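Local coordinates for 3',5'-cyclic-nucleotide phosphodiesterase 1 (Saccharomyces cerevisiae, PDB 4OJV), which belongs to the class-II family of cyclic-nucleotide phosphodiesterases, in the metallo-hydrolase/oxidoreductase clan, and holds two zinc ions, at residues 88-91 and 92-96; 268-271 and 272-275; 338-341 and 342-346. One frame throughout, in Å; residues are numbered along the deposited sequence.

Contact 1. Residues 88-91 and 92-96; sequences KGLS and KSLLQ
Ser91 and Leu95 join the end of a loop to the first turn of a helix: Leu95 N donates to Ser91 O at 3.0 Å, and the N-H...O angle is 166°. Ser91 is the N-cap. Its hydroxyl sits between its own backbone N and carbonyl carbon (chi1 74°), which turns OG back over the helix start. There Ser91 OG accepts from Leu94 N at 3.0 Å, in a nearly straight bond (163°). The cap thus gives a partner to a first-turn N-H with no helical carbonyl four residues back. Ser91 OG also bonds to Glu5, so the capping oxygen has two partners. Ser93 OG stands 3.4 Å from Ser91 OG and is hydrogen-bonded to Lys26.

The apolar side is built on Leu90. Its CD2 meets Leu94 CD1 at 4.0 Å. Its CB lies 4.0 Å from Leu95 CG, and these two side chains cross at about a right angle. Leu95 CD1 also rests 3.7 Å from Leu90 O.

The corner leads from strand 86-88, outermost within this chain in the eight-stranded mixed sheet, into helix 92-96. Leu90 packs on Leu47, Met50 and Leu51 of helix 44-53. Leu90 and Leu94 both touch Thr7 of strand 4-8.

Contact 2. Residues 268-271 and 272-275; sequences IPLV and HLKG
Pro269 and His272 close a tight turn through their backbones: His272 N donates to Pro269 O at 2.8 Å, with a bent angle of 138°. One residue on, Leu273 N bonds to Leu270 O at 2.9 Å. Each bond joins residues three apart, as in a 3-10 turn, and each donor lies above the plane of its acceptor carbonyl. Leu273 N also makes a weak bond to Pro269 O. Two overlapping 3-10 turns thus carry the chain into the strand.

The proline ring and the imidazole lie side by side and point the same way. Pro269 CG sits at the edge of the His272 ring, in its plane, 4.0 Å from its CD2. Val271 CG1 covers one face of the His272 ring, 4.1 Å from its CD2. With CG beside its backbone N (chi1 -72°), His272 can lie along both neighbours. ND1 is hydrogen-bonded to Asp237, which should help fix the ring's rotation. On the inner side, Ile268 CG2 packs against Leu273 CB at 4.2 Å. Lys274 folds back, and its CD reaches 3.7 Å from Val271 O. Its NZ bonds to Leu369 O and forms a salt bridge with Asp237.

The turn links helix 256-267 to strand 273-279. Backbone bonds of His272 and Lys274 with Cys238, and of Gly275 with Ile240, tie it to strand 238-242. Leu270 and Leu273 rest on Tyr311 of helix 297-311.

Contact 3. Residues 338-341 and 342-346; sequences LTIL and EELRF
Leu341 and Arg345 meet through different first torsions. Leu341 sends CG away from its backbone N (chi1 -175°). Arg345 keeps CG beside the backbone N (chi1 -74°) and then runs extended to NE. Both lie on helix 336-350, the helix of a beta-alpha-beta unit between the parallel strands 321-325 and 357-360. The two side chains cross at a slant, and the branched end of the leucine lies over one face of the guanidinium. The planar group is anchored beyond the helix, where NH2 bonds to Ile358 O. This bond and the leucine together should limit its rotation.

Regular i to i+4 bonding carries the backbone. Leu344 N gives the shortest of the bonds, 2.8 Å to Ile340 O at 164°. Arg345 N reaches Leu341 O at 3.0 Å.

Ile340 and Leu344 run side by side on the buried side. Ile340 CG2 touches Leu344 CD1 at 3.6 Å. Leu344 also packs on Pro297, Leu300 and Ile301 of helix 297-311, and Leu341 touches Ile358 and Ile360 of strand 357-360.

Thr339 and Glu343 also lie parallel in direction. The methyl CG2 of Thr339, not its hydroxyl, faces the carboxylate, 3.5 Å from Glu343 OE2. Glu343 OE1 accepts from Leu284 N instead. On the neighbouring position, Glu342 CG passes 3.3 Å from Leu338 O, and its carboxylate forms a salt bridge with Arg334.

At the slanted crossing, Leu341 CG stands 3.7 Å above the guanidinium plane of Arg345, over its centre, and Leu341 CD2 is 3.6 Å from Arg345 NH1.

The three contacts follow one another along the chain, and none touches another. Contact 1 leaves the eight-stranded mixed sheet at strand 86-88, its outermost strand within the chain. Contact 2 leads into the seven-stranded sheet, and the helix of contact 3 packs against it. There, strands 273-279 and 357-360 flank strand 321-325. Helix 297-311 packs against contacts 2 and 3. The centres of contacts 1 and 2 are about 25 Å apart. Those of contacts 1 and 3 are about 30 Å apart, those of contacts 2 and 3 about 23 Å. The two sheets are consistent with the alpha-beta/beta-alpha sandwich of the metallo-hydrolase/oxidoreductase clan. No zinc ligand lies in these segments; the side chain of Ile340 is about 13 Å from a zinc ion.

Contact 1. Residues 88-91 and 92-96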
loop_
_atom_site.group_PDB
_atom_site.type_symbol
_atom_site.label_atom_id
_atom_site.label_comp_id
_atom_site.label_asym_id
_atom_site.label_seq_id
_atom_site.Cartn_x
_atom_site.Cartn_y
_atom_site.Cartn_z
ATOM N N LYS A 88 -21.373 -2.041 -9.166
ATOM C CA LYS A 88 -20.541 -1.223 -8.302
ATOM C C LYS A 88 -20.792 -1.608 -6.857
ATOM O O LYS A 88 -21.932 -1.860 -6.458
ATOM C CB LYS A 88 -20.862 0.261 -8.504
ATOM C CG LYS A 88 -19.949 1.196 -7.729
ATOM C CD LYS A 88 -20.291 2.659 -7.958
ATOM C CE LYS A 88 -19.331 3.545 -7.182
ATOM N NZ LYS A 88 -19.449 4.980 -7.554
ATOM N N GLY A 89 -19.721 -1.643 -6.070
ATOM C CA GLY A 89 -19.814 -1.898 -4.648
ATOM C C GLY A 89 -19.850 -3.363 -4.280
ATOM O O GLY A 89 -19.648 -4.246 -5.126
ATOM N N LEU A 90 -20.064 -3.611 -2.993
ATOM C CA LEU A 90 -20.188 -4.960 -2.468
ATOM C C LEU A 90 -21.565 -5.510 -2.811
ATOM O O LEU A 90 -22.529 -4.750 -2.948
ATOM C CB LEU A 90 -19.969 -4.962 -0.953
ATOM C CG LEU A 90 -18.598 -4.451 -0.501
ATOM C CD1 LEU A 90 -18.592 -4.118 0.983
ATOM C CD2 LEU A 90 -17.484 -5.431 -0.840
ATOM N N SER A 91 -21.660 -6.823 -2.935
ATOM C CA SER A 91 -22.913 -7.449 -3.331
ATOM C C SER A 91 -23.925 -7.349 -2.209
ATOM O O SER A 91 -23.566 -7.237 -1.030
ATOM C CB SER A 91 -22.714 -8.916 -3.701
ATOM O OG SER A 91 -22.515 -9.706 -2.541
ATOM N N LYS A 92 -25.195 -7.419 -2.586
ATOM C CA LYS A 92 -26.270 -7.403 -1.606
ATOM C C LYS A 92 -26.082 -8.509 -0.569
ATOM O O LYS A 92 -26.295 -8.292 0.618
ATOM C CB LYS A 92 -27.649 -7.530 -2.280
ATOM C CG LYS A 92 -27.951 -6.499 -3.365
ATOM C CD LYS A 92 -27.611 -5.078 -2.937
ATOM C CE LYS A 92 -27.384 -4.185 -4.148
ATOM N NZ LYS A 92 -26.652 -2.937 -3.788
ATOM N N SER A 93 -25.675 -9.696 -1.012
ATOM C CA SER A 93 -25.576 -10.812 -0.076
ATOM C C SER A 93 -24.381 -10.672 0.866
ATOM O O SER A 93 -24.497 -11.036 2.038
ATOM C CB SER A 93 -25.591 -12.155 -0.790
ATOM O OG SER A 93 -24.457 -12.307 -1.607
ATOM N N LEU A 94 -23.258 -10.132 0.371
ATOM C CA LEU A 94 -22.106 -9.823 1.235
ATOM C C LEU A 94 -22.524 -8.799 2.300
ATOM O O LEU A 94 -22.216 -8.959 3.482
ATOM C CB LEU A 94 -20.901 -9.319 0.415
ATOM C CG LEU A 94 -19.502 -9.202 1.069
ATOM C CD1 LEU A 94 -18.403 -9.183 0.019
ATOM C CD2 LEU A 94 -19.368 -7.969 1.953
ATOM N N LEU A 95 -23.248 -7.765 1.877
ATOM C CA LEU A 95 -23.718 -6.727 2.803
ATOM C C LEU A 95 -24.734 -7.257 3.820
ATOM O O LEU A 95 -24.793 -6.768 4.953
ATOM C CB LEU A 95 -24.307 -5.548 2.030
ATOM C CG LEU A 95 -23.285 -4.708 1.264
ATOM C CD1 LEU A 95 -23.992 -3.778 0.295
ATOM C CD2 LEU A 95 -22.395 -3.919 2.213
ATOM N N GLN A 96 -25.521 -8.258 3.419
ATOM C CA GLN A 96 -26.537 -8.845 4.297
ATOM C C GLN A 96 -25.948 -9.452 5.572
ATOM O O GLN A 96 -26.616 -9.467 6.605
ATOM C CB GLN A 96 -27.391 -9.872 3.541
ATOM C CG GLN A 96 -28.674 -10.307 4.248
ATOM C CD GLN A 96 -29.638 -9.162 4.548
ATOM O OE1 GLN A 96 -30.390 -9.216 5.521
ATOM N NE2 GLN A 96 -29.624 -8.129 3.710
#

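Contact 2. Residues 268-271 and 272-275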
loop_
_atom_site.group_PDB
_atom_site.type_symbol
_atom_site.label_atom_id
_atom_site.label_comp_id
_atom_site.label_asym_id
_atom_site.label_seq_id
_atom_site.Cartn_x
_atom_site.Cartn_y
_atom_site.Cartn_z
ATOM N N ILE A 268 -11.992 -29.474 -17.179
ATOM C CA ILE A 268 -13.025 -28.459 -17.022
ATOM C C ILE A 268 -13.625 -28.139 -18.386
ATOM O O ILE A 268 -13.021 -27.419 -19.171
ATOM C CB ILE A 268 -12.466 -27.156 -16.403
ATOM C CG1 ILE A 268 -11.723 -27.435 -15.087
ATOM C CG2 ILE A 268 -13.600 -26.159 -16.200
ATOM C CD1 ILE A 268 -10.829 -26.302 -14.610
ATOM N N PRO A 269 -14.822 -28.670 -18.678
ATOM C CA PRO A 269 -15.465 -28.287 -19.936
ATOM C C PRO A 269 -15.635 -26.771 -20.033
ATOM O O PRO A 269 -15.895 -26.119 -19.025
ATOM C CB PRO A 269 -16.825 -28.994 -19.863
ATOM C CG PRO A 269 -16.592 -30.153 -18.954
ATOM C CD PRO A 269 -15.628 -29.638 -17.915
ATOM N N LEU A 270 -15.490 -26.216 -21.235
ATOM C CA LEU A 270 -15.538 -24.770 -21.409
ATOM C C LEU A 270 -16.792 -24.140 -20.801
ATOM O O LEU A 270 -16.719 -23.069 -20.202
ATOM C CB LEU A 270 -15.401 -24.392 -22.890
ATOM C CG LEU A 270 -15.354 -22.883 -23.171
ATOM C CD1 LEU A 270 -14.161 -22.232 -22.486
ATOM C CD2 LEU A 270 -15.334 -22.581 -24.663
ATOM N N VAL A 271 -17.935 -24.813 -20.942
ATOM C CA VAL A 271 -19.188 -24.308 -20.392
ATOM C C VAL A 271 -19.128 -24.126 -18.863
ATOM O O VAL A 271 -19.836 -23.277 -18.317
ATOM C CB VAL A 271 -20.398 -25.171 -20.839
ATOM C CG1 VAL A 271 -20.350 -26.567 -20.231
ATOM C CG2 VAL A 271 -21.715 -24.475 -20.528
ATOM N N HIS A 272 -18.278 -24.910 -18.198
ATOM C CA HIS A 272 -18.057 -24.782 -16.750
ATOM C C HIS A 272 -16.994 -23.782 -16.365
ATOM O O HIS A 272 -16.843 -23.475 -15.184
ATOM C CB HIS A 272 -17.750 -26.132 -16.109
ATOM C CG HIS A 272 -18.946 -27.051 -16.027
ATOM N ND1 HIS A 272 -20.015 -26.784 -15.250
ATOM C CD2 HIS A 272 -19.212 -28.263 -16.663
ATOM C CE1 HIS A 272 -20.918 -27.776 -15.384
ATOM N NE2 HIS A 272 -20.422 -28.678 -16.243
ATOM N N LEU A 273 -16.239 -23.269 -17.338
ATOM C CA LEU A 273 -15.206 -22.279 -17.046
ATOM C C LEU A 273 -15.835 -20.893 -17.106
ATOM O O LEU A 273 -16.068 -20.354 -18.194
ATOM C CB LEU A 273 -14.031 -22.419 -18.018
ATOM C CG LEU A 273 -12.838 -21.488 -17.756
ATOM C CD1 LEU A 273 -12.305 -21.613 -16.333
ATOM C CD2 LEU A 273 -11.741 -21.729 -18.776
ATOM N N LYS A 274 -16.133 -20.328 -15.939
ATOM C CA LYS A 274 -16.952 -19.121 -15.862
ATOM C C LYS A 274 -16.152 -17.832 -15.977
ATOM O O LYS A 274 -16.718 -16.762 -16.175
ATOM C CB LYS A 274 -17.793 -19.108 -14.578
ATOM C CG LYS A 274 -18.569 -20.402 -14.301
ATOM C CD LYS A 274 -19.403 -20.901 -15.483
ATOM C CE LYS A 274 -20.653 -20.073 -15.716
ATOM N NZ LYS A 274 -21.510 -20.049 -14.498
ATOM N N GLY A 275 -14.834 -17.935 -15.868
ATOM C CA GLY A 275 -13.994 -16.758 -15.979
ATOM C C GLY A 275 -12.553 -17.096 -15.723
ATOM O O GLY A 275 -12.236 -18.011 -14.946
#

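Contact 3. Residues 338-341 and 342-346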
loop_
_atom_site.group_PDB
_atom_site.type_symbol
_atom_site.label_atom_id
_atom_site.label_comp_id
_atom_site.label_asym_id
_atom_site.label_seq_id
_atom_site.Cartn_x
_atom_site.Cartn_y
_atom_site.Cartn_z
ATOM N N LEU A 338 -7.471 0.782 -21.752
ATOM C CA LEU A 338 -8.249 0.920 -22.983
ATOM C C LEU A 338 -7.440 0.434 -24.181
ATOM O O LEU A 338 -7.961 -0.289 -25.032
ATOM C CB LEU A 338 -8.725 2.363 -23.165
ATOM C CG LEU A 338 -9.668 2.895 -22.075
ATOM C CD1 LEU A 338 -9.989 4.369 -22.277
ATOM C CD2 LEU A 338 -10.939 2.062 -21.993
ATOM N N THR A 339 -6.165 0.822 -24.245
ATOM C CA THR A 339 -5.280 0.357 -25.311
ATOM C C THR A 339 -5.211 -1.169 -25.340
ATOM O O THR A 339 -5.391 -1.803 -26.385
ATOM C CB THR A 339 -3.877 0.951 -25.131
ATOM O OG1 THR A 339 -3.974 2.378 -25.140
ATOM C CG2 THR A 339 -2.910 0.463 -26.209
ATOM N N ILE A 340 -4.960 -1.759 -24.175
ATOM C CA ILE A 340 -4.850 -3.211 -24.042
ATOM C C ILE A 340 -6.152 -3.919 -24.417
ATOM O O ILE A 340 -6.131 -4.929 -25.125
ATOM C CB ILE A 340 -4.382 -3.579 -22.612
ATOM C CG1 ILE A 340 -2.885 -3.284 -22.477
ATOM C CG2 ILE A 340 -4.709 -5.021 -22.250
ATOM C CD1 ILE A 340 -2.408 -3.120 -21.045
ATOM N N LEU A 341 -7.279 -3.372 -23.971
ATOM C CA LEU A 341 -8.569 -3.979 -24.293
ATOM C C LEU A 341 -8.777 -4.019 -25.814
ATOM O O LEU A 341 -9.173 -5.047 -26.375
ATOM C CB LEU A 341 -9.709 -3.242 -23.592
ATOM C CG LEU A 341 -11.110 -3.833 -23.724
ATOM C CD1 LEU A 341 -11.175 -5.254 -23.180
ATOM C CD2 LEU A 341 -12.111 -2.933 -23.019
ATOM N N GLU A 342 -8.483 -2.905 -26.479
ATOM C CA GLU A 342 -8.630 -2.828 -27.934
ATOM C C GLU A 342 -7.691 -3.777 -28.649
ATOM O O GLU A 342 -8.088 -4.455 -29.595
ATOM C CB GLU A 342 -8.368 -1.404 -28.387
ATOM C CG GLU A 342 -9.472 -0.455 -27.990
ATOM C CD GLU A 342 -9.125 0.983 -28.272
ATOM O OE1 GLU A 342 -7.973 1.251 -28.680
ATOM O OE2 GLU A 342 -10.009 1.845 -28.083
ATOM N N GLU A 343 -6.448 -3.842 -28.184
ATOM C CA GLU A 343 -5.443 -4.723 -28.767
ATOM C C GLU A 343 -5.804 -6.190 -28.594
ATOM O O GLU A 343 -5.680 -6.989 -29.532
ATOM C CB GLU A 343 -4.049 -4.408 -28.211
ATOM C CG GLU A 343 -3.546 -3.049 -28.682
ATOM C CD GLU A 343 -2.224 -2.622 -28.071
ATOM O OE1 GLU A 343 -1.788 -3.189 -27.045
ATOM O OE2 GLU A 343 -1.602 -1.694 -28.625
ATOM N N LEU A 344 -6.276 -6.550 -27.403
ATOM C CA LEU A 344 -6.698 -7.926 -27.153
ATOM C C LEU A 344 -7.890 -8.325 -28.022
ATOM O O LEU A 344 -7.904 -9.421 -28.597
ATOM C CB LEU A 344 -7.036 -8.134 -25.677
ATOM C CG LEU A 344 -5.852 -8.182 -24.710
ATOM C CD1 LEU A 344 -6.348 -8.099 -23.275
ATOM C CD2 LEU A 344 -5.016 -9.430 -24.903
ATOM N N ARG A 345 -8.879 -7.446 -28.120
ATOM C CA ARG A 345 -10.065 -7.735 -28.935
ATOM C C ARG A 345 -9.705 -7.867 -30.415
ATOM O O ARG A 345 -10.218 -8.757 -31.110
ATOM C CB ARG A 345 -11.141 -6.679 -28.718
ATOM C CG ARG A 345 -11.832 -6.812 -27.373
ATOM C CD ARG A 345 -12.826 -5.689 -27.154
ATOM N NE ARG A 345 -13.568 -5.881 -25.909
ATOM C CZ ARG A 345 -14.270 -4.934 -25.297
ATOM N NH1 ARG A 345 -14.323 -3.705 -25.793
ATOM N NH2 ARG A 345 -14.914 -5.210 -24.171
ATOM N N PHE A 346 -8.804 -7.001 -30.879
ATOM C CA PHE A 346 -8.346 -7.059 -32.268
ATOM C C PHE A 346 -7.620 -8.374 -32.545
ATOM O O PHE A 346 -7.899 -9.051 -33.542
ATOM C CB PHE A 346 -7.440 -5.867 -32.594
ATOM C CG PHE A 346 -6.895 -5.890 -33.998
ATOM C CD1 PHE A 346 -5.715 -6.571 -34.291
ATOM C CD2 PHE A 346 -7.563 -5.235 -35.029
ATOM C CE1 PHE A 346 -5.213 -6.601 -35.585
ATOM C CE2 PHE A 346 -7.062 -5.259 -36.325
ATOM C CZ PHE A 346 -5.889 -5.945 -36.600
#